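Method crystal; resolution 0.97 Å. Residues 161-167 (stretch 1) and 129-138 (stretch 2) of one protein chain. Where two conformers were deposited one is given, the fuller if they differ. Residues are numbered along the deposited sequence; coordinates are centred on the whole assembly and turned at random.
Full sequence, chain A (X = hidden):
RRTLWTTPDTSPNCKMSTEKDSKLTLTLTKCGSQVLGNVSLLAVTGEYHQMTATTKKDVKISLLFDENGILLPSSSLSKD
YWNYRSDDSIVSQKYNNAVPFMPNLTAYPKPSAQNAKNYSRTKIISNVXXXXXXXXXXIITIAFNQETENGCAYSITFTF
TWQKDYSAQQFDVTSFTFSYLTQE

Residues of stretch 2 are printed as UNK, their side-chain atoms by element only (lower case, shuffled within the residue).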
# COMPACT_ATOMS: atom_id res chain seq x y z
N THR A 161 18.22 -0.39 2.61
CA THR A 161 19.20 -0.02 3.63
C THR A 161 18.93 -0.82 4.88
O THR A 161 17.74 -0.93 5.28
CB THR A 161 19.08 1.49 3.97
OG1 THR A 161 19.10 2.27 2.78
CG2 THR A 161 20.19 1.96 4.87
N TRP A 162 19.94 -1.34 5.53
CA TRP A 162 19.69 -2.14 6.72
C TRP A 162 20.88 -2.02 7.66
O TRP A 162 21.91 -1.46 7.33
CB TRP A 162 19.38 -3.60 6.38
CG TRP A 162 20.43 -4.34 5.66
CD1 TRP A 162 21.26 -5.27 6.21
CD2 TRP A 162 20.70 -4.34 4.26
NE1 TRP A 162 22.07 -5.82 5.25
CE2 TRP A 162 21.74 -5.28 4.04
CE3 TRP A 162 20.20 -3.64 3.17
CZ2 TRP A 162 22.26 -5.53 2.77
CZ3 TRP A 162 20.73 -3.88 1.92
CH2 TRP A 162 21.76 -4.81 1.72
N GLN A 163 20.67 -2.55 8.87
CA GLN A 163 21.63 -2.48 9.96
C GLN A 163 22.06 -3.88 10.44
O GLN A 163 23.22 -4.06 10.85
CB GLN A 163 21.00 -1.70 11.12
CG GLN A 163 20.68 -0.22 10.80
CD GLN A 163 19.46 0.07 9.92
OE1 GLN A 163 18.41 -0.65 9.94
NE2 GLN A 163 19.59 1.15 9.10
N LYS A 164 21.15 -4.85 10.44
CA LYS A 164 21.45 -6.22 10.92
C LYS A 164 22.47 -6.91 10.03
O LYS A 164 22.64 -6.62 8.84
CB LYS A 164 20.17 -7.07 11.02
CG LYS A 164 19.31 -6.78 12.24
CD LYS A 164 18.18 -7.80 12.36
CE LYS A 164 17.05 -7.31 13.25
NZ LYS A 164 16.64 -5.91 12.93
N ASP A 165 23.19 -7.84 10.64
CA ASP A 165 24.10 -8.68 9.92
C ASP A 165 23.32 -9.77 9.20
O ASP A 165 22.76 -10.70 9.84
CB ASP A 165 25.08 -9.35 10.86
CG ASP A 165 25.94 -10.39 10.16
OD1 ASP A 165 26.39 -10.09 9.02
OD2 ASP A 165 26.16 -11.49 10.74
N TYR A 166 23.27 -9.65 7.87
CA TYR A 166 22.68 -10.71 7.04
C TYR A 166 23.75 -11.47 6.27
O TYR A 166 23.49 -12.03 5.23
CB TYR A 166 21.59 -10.14 6.13
CG TYR A 166 20.46 -9.43 6.84
CD1 TYR A 166 19.90 -9.91 8.05
CD2 TYR A 166 19.88 -8.28 6.29
CE1 TYR A 166 18.87 -9.28 8.66
CE2 TYR A 166 18.85 -7.65 6.91
CZ TYR A 166 18.33 -8.14 8.11
OH TYR A 166 17.33 -7.52 8.81
N SER A 167 24.96 -11.52 6.81
CA SER A 167 26.02 -12.30 6.17
C SER A 167 25.63 -13.77 6.05
O SER A 167 24.86 -14.30 6.89
CB SER A 167 27.35 -12.13 6.90
OG SER A 167 27.23 -12.50 8.24
N UNK A 129 11.25 -7.35 3.94
CA UNK A 129 11.83 -8.36 4.84
C UNK A 129 12.72 -9.31 4.05
O UNK A 129 12.29 -9.94 3.05
c UNK A 129 10.12 -8.14 6.59
c UNK A 129 9.13 -7.22 6.23
c UNK A 129 9.20 -6.15 8.34
c UNK A 129 10.13 -7.07 8.77
c UNK A 129 10.72 -9.10 5.63
c UNK A 129 8.70 -6.21 7.10
o UNK A 129 8.71 -5.14 9.19
c UNK A 129 10.61 -8.05 7.90
N UNK A 130 13.97 -9.41 4.48
CA UNK A 130 14.95 -10.24 3.81
C UNK A 130 14.63 -11.71 4.01
O UNK A 130 14.43 -12.18 5.14
c UNK A 130 18.06 -9.29 2.59
c UNK A 130 17.45 -10.41 3.35
c UNK A 130 16.36 -9.91 4.35
c UNK A 130 18.34 -11.47 3.79
N UNK A 131 14.63 -12.45 2.91
CA UNK A 131 14.29 -13.86 2.97
C UNK A 131 12.86 -14.13 3.34
O UNK A 131 12.50 -15.25 3.69
N UNK A 132 12.02 -13.10 3.35
CA UNK A 132 10.66 -13.22 3.85
C UNK A 132 10.66 -13.75 5.27
O UNK A 132 9.76 -14.52 5.64
c UNK A 132 9.78 -14.03 2.91
N UNK A 133 11.62 -13.29 6.08
CA UNK A 133 11.72 -13.65 7.50
C UNK A 133 11.36 -12.42 8.30
O UNK A 133 11.90 -11.32 8.09
c UNK A 133 14.89 -15.88 7.41
c UNK A 133 13.48 -15.44 7.07
c UNK A 133 13.11 -14.18 7.84
c UNK A 133 12.53 -16.56 7.30
N UNK A 134 10.40 -12.57 9.23
CA UNK A 134 9.80 -11.43 9.89
C UNK A 134 10.77 -10.67 10.78
O UNK A 134 10.48 -9.50 11.07
c UNK A 134 8.57 -11.87 10.70
o UNK A 134 9.01 -12.73 11.74
c UNK A 134 7.51 -12.53 9.87
N UNK A 135 11.83 -11.29 11.21
CA UNK A 135 12.81 -10.66 12.04
C UNK A 135 13.96 -10.03 11.26
O UNK A 135 14.96 -9.61 11.86
c UNK A 135 15.33 -12.99 12.19
c UNK A 135 13.75 -15.19 11.59
c UNK A 135 15.90 -14.12 11.67
c UNK A 135 15.09 -15.23 11.35
c UNK A 135 13.97 -12.93 12.47
c UNK A 135 13.18 -14.06 12.17
o UNK A 135 15.70 -16.34 10.80
c UNK A 135 13.34 -11.70 13.07
N UNK A 136 13.83 -9.92 9.94
CA UNK A 136 14.87 -9.37 9.09
C UNK A 136 14.40 -8.19 8.27
O UNK A 136 14.39 -8.20 7.05
c UNK A 136 15.44 -10.44 8.17
n UNK A 136 17.99 -12.98 8.82
c UNK A 136 16.97 -12.51 8.22
o UNK A 136 16.75 -12.75 6.98
c UNK A 136 16.06 -11.58 9.00
N UNK A 137 14.06 -7.07 8.94
CA UNK A 137 13.65 -5.89 8.20
C UNK A 137 14.77 -5.28 7.38
O UNK A 137 15.97 -5.29 7.76
c UNK A 137 13.26 -4.93 9.29
c UNK A 137 14.07 -5.35 10.50
c UNK A 137 14.13 -6.85 10.39
N UNK A 138 14.38 -4.71 6.26
CA UNK A 138 15.21 -3.93 5.36
C UNK A 138 14.40 -2.70 5.03
O UNK A 138 13.23 -2.81 4.63
c UNK A 138 16.39 -5.95 4.40
c UNK A 138 16.20 -3.87 3.04
c UNK A 138 15.53 -4.74 4.10
O HOH W 1 14.02 -6.94 13.80
O HOH W 2 16.38 -2.48 8.53
O HOH W 3 18.19 -4.22 9.64

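Position 129 carries one carbon followed by a six-carbon ring bearing one oxygen, which is a phenol. Its CA-to-CB bond points away from stretch 1, and its side chain makes no contact with stretch 1. The residue is Tyr129.

Position 130 has four side-chain carbons forked at the second, with no heteroatom. Its CA-to-CB bond points toward stretch 1, and the side chain comes within 4.2 Å of CB of Tyr166. A fork at the second carbon identifies Leu130; the atom making that 4.2 Å approach to Tyr166 CB is its CD2. Chi1 is t, while chi2, at 105°, lies between wells.

Position 131 has no side-chain atoms and is therefore Gly131. Its phi of 66° by itself favours glycine, and an ideal CB would have nothing of stretch 1 within 5.5 Å, so the contact places no demand here.

Position 132 holds a single carbon, its CB, 11.6 Å from Tyr166 OH, well out of reach: Ala132. It closes a type II turn begun at Tyr129, with Ala132 N donating to Tyr129 O at 3.2 Å.

Position 133 again shows four carbons forked at the second, out of reach of stretch 1. This is Leu133, in the m, t rotamer; its N donates to Leu130 O at 3.2 Å.

Position 134 has one carbon carrying an oxygen and a carbon, the branched pattern of Thr134. It too is out of reach.

Position 135 repeats the phenol pattern of one carbon, a six-carbon ring and one oxygen, giving Tyr135. The side chain comes no nearer than 5.8 Å, from Tyr135 CB to Lys164 CE, but the backbone approaches: Tyr135 O lies 3.4 Å from Lys164 CE.

Position 136 has three carbons in a row, the third carrying one oxygen and one nitrogen. The terminal amide after two preceding carbons defines Gln136. Its CB is 3.5 Å from Tyr166 OH. A type I turn from Leu133 ends here, with Gln136 N donating to Leu133 O at 3.0 Å, and Gln136 O accepts from Leu130 N at 2.9 Å.

Position 137 has three carbons closing a ring onto the backbone nitrogen, so it is Pro137. Its CG lies 3.6 Å from Lys164 NZ, and its N, with no hydrogen to give, sits 3.3 Å from Tyr166 OH without a hydrogen bond.

Position 138 has one carbon carrying two others, the fork of Val138. CG1 is 4.0 Å from Trp162 CE3, and CG2 is 3.9 Å from Tyr166 CE2; both methyls approach their rings obliquely.

The contact centres on Tyr166, which has 102 Å² covered by stretch 2. Its OH donates to Pro137 O at 2.8 Å, near the ring plane, while Leu130 and Val138 supply apolar contacts. Water extends the polar part: water 3 donates to Pro137 O (3.1 Å) and accepts from Gln163 N (3.1 Å), whereas water 1 links Lys164 NZ (2.9 Å) to Tyr135 O (3.4 Å) through two weak bonds. One direct hydrogen bond thus works alongside apolar packing and bridging water.

Stretch 2 129-138: YLGALTYQPV
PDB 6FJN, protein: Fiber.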